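PDB 3G02: epoxide hydrolase from Aspergillus niger, which probably catalyses the hydrolytic opening of epoxide rings to vicinal diols, here in a variant made by directed evolution to be enantioselective. Local coordinates for residues D108-A113 with A391-V396; H144-S149 with L181-G186. The protein carries 9 engineered substitutions. One frame throughout, in Å; residues are numbered along the deposited sequence.

Contact 1. Residues D108-A113 with A391-V396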
ATOM      1  N   ASP A 108      37.485 -23.763  18.170  1.00 23.80           N
ATOM      2  CA  ASP A 108      37.428 -24.029  16.728  1.00 23.17           C
ATOM      3  C   ASP A 108      36.031 -23.825  16.119  1.00 22.32           C
ATOM      4  O   ASP A 108      35.812 -24.133  14.942  1.00 22.10           O
ATOM      5  CB  ASP A 108      37.961 -25.437  16.408  1.00 23.85           C
ATOM      6  CG  ASP A 108      37.107 -26.550  17.006  1.00 24.95           C
ATOM      7  OD1 ASP A 108      37.225 -27.700  16.528  1.00 27.06           O
ATOM      8  OD2 ASP A 108      36.325 -26.292  17.946  1.00 27.48           O
ATOM      9  N   ALA A 109      35.106 -23.294  16.919  1.00 21.14           N
ATOM     10  CA  ALA A 109      33.709 -23.120  16.501  1.00 19.99           C
ATOM     11  C   ALA A 109      33.571 -22.151  15.331  1.00 19.13           C
ATOM     12  O   ALA A 109      34.185 -21.084  15.329  1.00 19.08           O
ATOM     13  CB  ALA A 109      32.856 -22.666  17.670  1.00 20.08           C
ATOM     14  N   VAL A 110      32.765 -22.534  14.344  1.00 17.94           N
ATOM     15  CA  VAL A 110      32.539 -21.708  13.158  1.00 16.95           C
ATOM     16  C   VAL A 110      31.528 -20.599  13.470  1.00 16.03           C
ATOM     17  O   VAL A 110      30.395 -20.886  13.855  1.00 16.08           O
ATOM     18  CB  VAL A 110      32.021 -22.539  11.955  1.00 17.00           C
ATOM     19  CG1 VAL A 110      31.941 -21.674  10.700  1.00 17.09           C
ATOM     20  CG2 VAL A 110      32.901 -23.760  11.710  1.00 17.41           C
ATOM     21  N   PRO A 111      31.935 -19.325  13.313  1.00 14.89           N
ATOM     22  CA  PRO A 111      30.988 -18.229  13.535  1.00 14.31           C
ATOM     23  C   PRO A 111      29.999 -18.071  12.382  1.00 13.51           C
ATOM     24  O   PRO A 111      30.403 -17.955  11.226  1.00 13.45           O
ATOM     25  CB  PRO A 111      31.890 -16.992  13.610  1.00 14.24           C
ATOM     26  CG  PRO A 111      33.319 -17.531  13.672  1.00 14.50           C
ATOM     27  CD  PRO A 111      33.274 -18.823  12.956  1.00 15.15           C
ATOM     28  N   ILE A 112      28.708 -18.079  12.708  1.00 12.77           N
ATOM     29  CA  ILE A 112      27.660 -17.874  11.709  1.00 12.22           C
ATOM     30  C   ILE A 112      26.700 -16.801  12.209  1.00 11.52           C
ATOM     31  O   ILE A 112      26.268 -16.841  13.359  1.00 11.99           O
ATOM     32  CB  ILE A 112      26.853 -19.177  11.413  1.00 12.22           C
ATOM     33  CG1 ILE A 112      27.781 -20.359  11.109  1.00 12.53           C
ATOM     34  CG2 ILE A 112      25.889 -18.962  10.238  1.00 12.83           C
ATOM     35  CD1 ILE A 112      27.071 -21.709  11.092  1.00 12.28           C
ATOM     36  N   ALA A 113      26.385 -15.841  11.340  1.00 11.00           N
ATOM     37  CA  ALA A 113      25.280 -14.914  11.601  1.00 10.23           C
ATOM     38  C   ALA A 113      24.133 -15.262  10.668  1.00  9.92           C
ATOM     39  O   ALA A 113      24.336 -15.459   9.473  1.00  9.82           O
ATOM     40  CB  ALA A 113      25.709 -13.462  11.402  1.00 10.58           C
ATOM     41  N   ALA A 391      25.486 -28.833   6.572  1.00 14.06           N
ATOM     42  CA  ALA A 391      26.166 -29.486   5.449  1.00 14.52           C
ATOM     43  C   ALA A 391      27.021 -28.499   4.654  1.00 15.03           C
ATOM     44  O   ALA A 391      28.136 -28.830   4.235  1.00 15.03           O
ATOM     45  CB  ALA A 391      25.161 -30.181   4.546  1.00 14.48           C
ATOM     46  N   PHE A 392      26.504 -27.286   4.463  1.00 15.00           N
ATOM     47  CA  PHE A 392      27.223 -26.241   3.733  1.00 15.42           C
ATOM     48  C   PHE A 392      28.517 -25.851   4.447  1.00 15.94           C
ATOM     49  O   PHE A 392      29.573 -25.763   3.815  1.00 16.11           O
ATOM     50  CB  PHE A 392      26.319 -25.017   3.528  1.00 14.99           C
ATOM     51  CG  PHE A 392      27.017 -23.833   2.906  1.00 14.52           C
ATOM     52  CD1 PHE A 392      27.374 -23.842   1.559  1.00 14.49           C
ATOM     53  CD2 PHE A 392      27.307 -22.705   3.668  1.00 14.04           C
ATOM     54  CE1 PHE A 392      28.017 -22.746   0.985  1.00 14.41           C
ATOM     55  CE2 PHE A 392      27.950 -21.608   3.104  1.00 14.57           C
ATOM     56  CZ  PHE A 392      28.303 -21.628   1.760  1.00 14.32           C
ATOM     57  N   VAL A 393      28.434 -25.630   5.759  1.00 16.74           N
ATOM     58  CA  VAL A 393      29.598 -25.257   6.565  1.00 17.72           C
ATOM     59  C   VAL A 393      30.645 -26.372   6.538  1.00 18.45           C
ATOM     60  O   VAL A 393      31.832 -26.110   6.340  1.00 18.59           O
ATOM     61  CB  VAL A 393      29.213 -24.914   8.030  1.00 17.62           C
ATOM     62  CG1 VAL A 393      30.454 -24.584   8.848  1.00 17.59           C
ATOM     63  CG2 VAL A 393      28.226 -23.747   8.077  1.00 17.80           C
ATOM     64  N   GLU A 394      30.192 -27.612   6.719  1.00 19.31           N
ATOM     65  CA  GLU A 394      31.080 -28.777   6.677  1.00 20.47           C
ATOM     66  C   GLU A 394      31.832 -28.875   5.351  1.00 20.41           C
ATOM     67  O   GLU A 394      33.012 -29.236   5.326  1.00 20.83           O
ATOM     68  CB  GLU A 394      30.299 -30.067   6.947  1.00 20.32           C
ATOM     69  CG  GLU A 394      29.887 -30.242   8.404  1.00 21.76           C
ATOM     70  CD  GLU A 394      28.977 -31.439   8.633  1.00 21.98           C
ATOM     71  OE1 GLU A 394      28.578 -32.100   7.647  1.00 24.68           O
ATOM     72  OE2 GLU A 394      28.652 -31.716   9.807  1.00 24.59           O
ATOM     73  N   GLN A 395      31.152 -28.537   4.258  1.00 20.48           N
ATOM     74  CA  GLN A 395      31.741 -28.586   2.923  1.00 20.56           C
ATOM     75  C   GLN A 395      32.793 -27.500   2.688  1.00 20.81           C
ATOM     76  O   GLN A 395      33.852 -27.780   2.119  1.00 20.72           O
ATOM     77  CB  GLN A 395      30.649 -28.507   1.847  1.00 20.59           C
ATOM     78  CG  GLN A 395      31.173 -28.617   0.416  1.00 20.47           C
ATOM     79  CD  GLN A 395      30.101 -28.431  -0.639  1.00 20.56           C
ATOM     80  OE1 GLN A 395      30.288 -27.681  -1.598  1.00 21.91           O
ATOM     81  NE2 GLN A 395      28.975 -29.119  -0.475  1.00 19.85           N
ATOM     82  N   VAL A 396      32.510 -26.276   3.132  1.00 20.83           N
ATOM     83  CA  VAL A 396      33.292 -25.110   2.694  1.00 21.09           C
ATOM     84  C   VAL A 396      34.272 -24.498   3.709  1.00 21.55           C
ATOM     85  O   VAL A 396      35.170 -23.751   3.316  1.00 21.75           O
ATOM     86  CB  VAL A 396      32.385 -23.982   2.093  1.00 20.99           C
ATOM     87  CG1 VAL A 396      31.421 -24.543   1.051  1.00 20.68           C
ATOM     88  CG2 VAL A 396      31.622 -23.231   3.188  1.00 20.28           C
TER
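Val-110 and Val-393 bring their CA atoms to 8.0 Å of each other where the start of strand 110-115 runs under the last turns of helix 382-396. This is the layered packing of the alpha/beta hydrolase fold, with the final helix of the chain laid on one face of the central sheet. No hydrogen bond crosses between the segments; the contact is wholly aliphatic, made mostly by methyl groups. Because side chains alternate along a strand, Val-110 and Ile-112 both face the helix, while Pro-111 between them turns to the other face. Pro-111 has no N-H to give, but still pairs with Ile-188 of the neighbouring strand through its carbonyl.

Val-393 meets both strand residues, one with each methyl. Its CG1, anti to the backbone N (chi1 178°), lies alongside the isopropyl group of Val-110, 3.8 Å from CG1 and 3.9 Å from CG2 of that residue, the two side chains passing in opposite directions. Its CG2 is directed at Ile-112 instead, and the two side chains meet tip to tip. The extended outer torsion of Ile-112 (chi2 168°) carries CD1 out to the helix, 3.8 Å from Val-393 CG2. Short, branched Val-393 suits a helix lying close to a sheet, and Phe-143 and Ile-188 of the adjoining strands complete its apolar surroundings. Within the helix, Val-396 CG2 packs on Phe-392, 3.9 Å above its ring plane and nearer the ring's edge than its centre.

Contact 2. Residues H144-S149 with L181-G186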
ATOM      1  N   HIS A 144      29.250 -20.994  16.362  1.00 13.20           N
ATOM      2  CA  HIS A 144      28.661 -19.878  17.089  1.00 13.09           C
ATOM      3  C   HIS A 144      27.483 -19.429  16.242  1.00 12.64           C
ATOM      4  O   HIS A 144      27.636 -19.216  15.039  1.00 12.96           O
ATOM      5  CB  HIS A 144      29.646 -18.717  17.235  1.00 13.36           C
ATOM      6  CG  HIS A 144      30.830 -19.021  18.100  1.00 13.85           C
ATOM      7  ND1 HIS A 144      30.720 -19.278  19.450  1.00 14.69           N
ATOM      8  CD2 HIS A 144      32.151 -19.073  17.812  1.00 15.47           C
ATOM      9  CE1 HIS A 144      31.923 -19.496  19.951  1.00 15.73           C
ATOM     10  NE2 HIS A 144      32.808 -19.371  18.980  1.00 15.20           N
ATOM     11  N   LEU A 145      26.314 -19.307  16.862  1.00 12.09           N
ATOM     12  CA  LEU A 145      25.112 -18.910  16.132  1.00 11.80           C
ATOM     13  C   LEU A 145      24.636 -17.557  16.634  1.00 11.03           C
ATOM     14  O   LEU A 145      24.126 -17.443  17.748  1.00 11.44           O
ATOM     15  CB  LEU A 145      24.024 -19.980  16.258  1.00 11.82           C
ATOM     16  CG  LEU A 145      24.441 -21.359  15.735  1.00 12.81           C
ATOM     17  CD1 LEU A 145      23.647 -22.452  16.420  1.00 14.21           C
ATOM     18  CD2 LEU A 145      24.335 -21.447  14.220  1.00 13.71           C
ATOM     19  N   VAL A 146      24.836 -16.536  15.803  1.00 10.58           N
ATOM     20  CA  VAL A 146      24.463 -15.164  16.135  1.00 10.10           C
ATOM     21  C   VAL A 146      23.270 -14.756  15.274  1.00  9.57           C
ATOM     22  O   VAL A 146      23.316 -14.871  14.048  1.00  9.40           O
ATOM     23  CB  VAL A 146      25.642 -14.188  15.889  1.00  9.94           C
ATOM     24  CG1 VAL A 146      25.275 -12.763  16.308  1.00 10.05           C
ATOM     25  CG2 VAL A 146      26.902 -14.653  16.632  1.00 11.14           C
ATOM     26  N   VAL A 147      22.213 -14.295  15.936  1.00  9.17           N
ATOM     27  CA  VAL A 147      20.968 -13.910  15.270  1.00  9.23           C
ATOM     28  C   VAL A 147      20.666 -12.442  15.599  1.00  9.05           C
ATOM     29  O   VAL A 147      19.992 -12.144  16.594  1.00  9.86           O
ATOM     30  CB  VAL A 147      19.785 -14.810  15.698  1.00  9.10           C
ATOM     31  CG1 VAL A 147      18.557 -14.497  14.860  1.00  9.69           C
ATOM     32  CG2 VAL A 147      20.144 -16.287  15.557  1.00  9.45           C
ATOM     33  N   PRO A 148      21.183 -11.521  14.763  1.00  9.25           N
ATOM     34  CA  PRO A 148      20.974 -10.113  15.053  1.00  9.21           C
ATOM     35  C   PRO A 148      19.594  -9.611  14.658  1.00  9.06           C
ATOM     36  O   PRO A 148      18.975 -10.126  13.718  1.00  9.21           O
ATOM     37  CB  PRO A 148      22.041  -9.419  14.202  1.00  9.44           C
ATOM     38  CG  PRO A 148      22.257 -10.310  13.061  1.00  9.61           C
ATOM     39  CD  PRO A 148      21.994 -11.720  13.548  1.00  9.35           C
ATOM     40  N   SER A 149      19.126  -8.602  15.379  1.00  8.79           N
ATOM     41  CA  SER A 149      18.000  -7.817  14.914  1.00  8.44           C
ATOM     42  C   SER A 149      18.589  -6.721  14.047  1.00  8.66           C
ATOM     43  O   SER A 149      19.394  -5.908  14.516  1.00  8.76           O
ATOM     44  CB  SER A 149      17.227  -7.221  16.085  1.00  8.52           C
ATOM     45  OG  SER A 149      16.532  -8.228  16.799  1.00  8.06           O
ATOM     46  N   LEU A 181      32.322  -9.405  18.293  1.00 15.03           N
ATOM     47  CA  LEU A 181      32.153 -10.668  19.009  1.00 15.10           C
ATOM     48  C   LEU A 181      33.367 -11.582  18.862  1.00 15.45           C
ATOM     49  O   LEU A 181      33.388 -12.683  19.419  1.00 15.80           O
ATOM     50  CB  LEU A 181      30.875 -11.383  18.553  1.00 14.87           C
ATOM     51  CG  LEU A 181      29.553 -10.736  18.971  1.00 14.27           C
ATOM     52  CD1 LEU A 181      28.389 -11.411  18.259  1.00 12.99           C
ATOM     53  CD2 LEU A 181      29.364 -10.785  20.480  1.00 14.24           C
ATOM     54  N   GLY A 182      34.364 -11.117  18.107  1.00 15.69           N
ATOM     55  CA  GLY A 182      35.653 -11.804  17.972  1.00 15.78           C
ATOM     56  C   GLY A 182      35.852 -12.591  16.693  1.00 16.04           C
ATOM     57  O   GLY A 182      36.739 -13.450  16.617  1.00 16.29           O
ATOM     58  N   PHE A 183      35.046 -12.300  15.675  1.00 15.70           N
ATOM     59  CA  PHE A 183      35.058 -13.108  14.459  1.00 15.91           C
ATOM     60  C   PHE A 183      35.694 -12.423  13.244  1.00 16.17           C
ATOM     61  O   PHE A 183      35.400 -12.770  12.101  1.00 16.18           O
ATOM     62  CB  PHE A 183      33.644 -13.610  14.133  1.00 15.53           C
ATOM     63  CG  PHE A 183      32.927 -14.228  15.305  1.00 15.13           C
ATOM     64  CD1 PHE A 183      33.564 -15.156  16.136  1.00 14.77           C
ATOM     65  CD2 PHE A 183      31.599 -13.900  15.565  1.00 14.35           C
ATOM     66  CE1 PHE A 183      32.889 -15.732  17.211  1.00 14.35           C
ATOM     67  CE2 PHE A 183      30.915 -14.470  16.638  1.00 14.41           C
ATOM     68  CZ  PHE A 183      31.558 -15.388  17.462  1.00 14.97           C
ATOM     69  N   GLY A 184      36.590 -11.471  13.506  1.00 16.84           N
ATOM     70  CA  GLY A 184      37.336 -10.785  12.451  1.00 17.55           C
ATOM     71  C   GLY A 184      38.124 -11.707  11.533  1.00 17.85           C
ATOM     72  O   GLY A 184      38.334 -11.389  10.363  1.00 18.47           O
ATOM     73  N   SER A 185      38.551 -12.853  12.065  1.00 18.06           N
ATOM     74  CA  SER A 185      39.297 -13.850  11.294  1.00 18.28           C
ATOM     75  C   SER A 185      38.427 -14.629  10.306  1.00 17.86           C
ATOM     76  O   SER A 185      38.949 -15.297   9.412  1.00 18.40           O
ATOM     77  CB  SER A 185      40.026 -14.820  12.225  1.00 18.31           C
ATOM     78  OG  SER A 185      39.117 -15.542  13.038  1.00 19.73           O
ATOM     79  N   GLY A 186      37.107 -14.551  10.470  1.00 17.48           N
ATOM     80  CA  GLY A 186      36.201 -15.176   9.518  1.00 16.57           C
ATOM     81  C   GLY A 186      34.861 -15.579  10.089  1.00 15.93           C
ATOM     82  O   GLY A 186      34.772 -16.064  11.215  1.00 16.17           O
TER
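His-144 and Phe-183 set their rings 29° from parallel and heavily displaced, leaving little overlap, with centroids 5.1 Å from each other. CD2 of His-144 comes within 3.5 Å of CE1 of Phe-183 and 3.7 Å of its CZ. The closest imidazole atoms are carbons, CD2 and CG, which is consistent with a histidine sitting against an apolar ring. Phe-183 offers a different aspect to Val-146, whose CG2 lies at the ring edge, near its plane, 4.0 Å from CE2.

Leu-181 approaches the same valine end on. Its extended side chain (chi2 170°) delivers CD1 between the two branches of Val-146, 3.9 Å from CG1 and equally far from CG2. The strand that carries His-144 and Val-146 opens a beta-alpha-beta crossover of the alpha/beta hydrolase fold, in which strand 143-148 is followed by helix 167-180 and then by strand 187-191, with strand 110-115 lying between the two in the sheet. Residues 181-186 form the loop from that helix into the next strand. Gly-182 is the first residue to leave helical angles and forms a Schellman motif; its positive phi of 102° would press a CB against the preceding carbonyl, which explains the glycine. Beyond it, a type I beta turn from Phe-183 to Gly-186 is closed by the bond from Gly-186 N to Phe-183 O. Met-178 of the helix and Pro-10 also pack on Phe-183, while the carbonyl O of Leu-181 stands 3.7 Å above one face of its ring, off-centre.

Both contacts are buried and lie on the same side of the chain's centre, their own centres 12 Å apart, but they use opposite faces of the sheet. Contact 1 joins one face to the last helix, whereas contact 2 joins the other to the loop after helix 167-180. Their strands are parallel neighbours, tied by probable hydrogen bonds such as Val-110 O to His-144 N at 2.8 Å. Pro-111 provides a second link, its CB packing 3.4 Å from Phe-183 CG. The chemistry differs accordingly: aliphatic branches suffice between helix and strand in contact 1, while contact 2 adds two aromatic rings, with Gly-182 and Gly-186 at backbone angles suited to glycine.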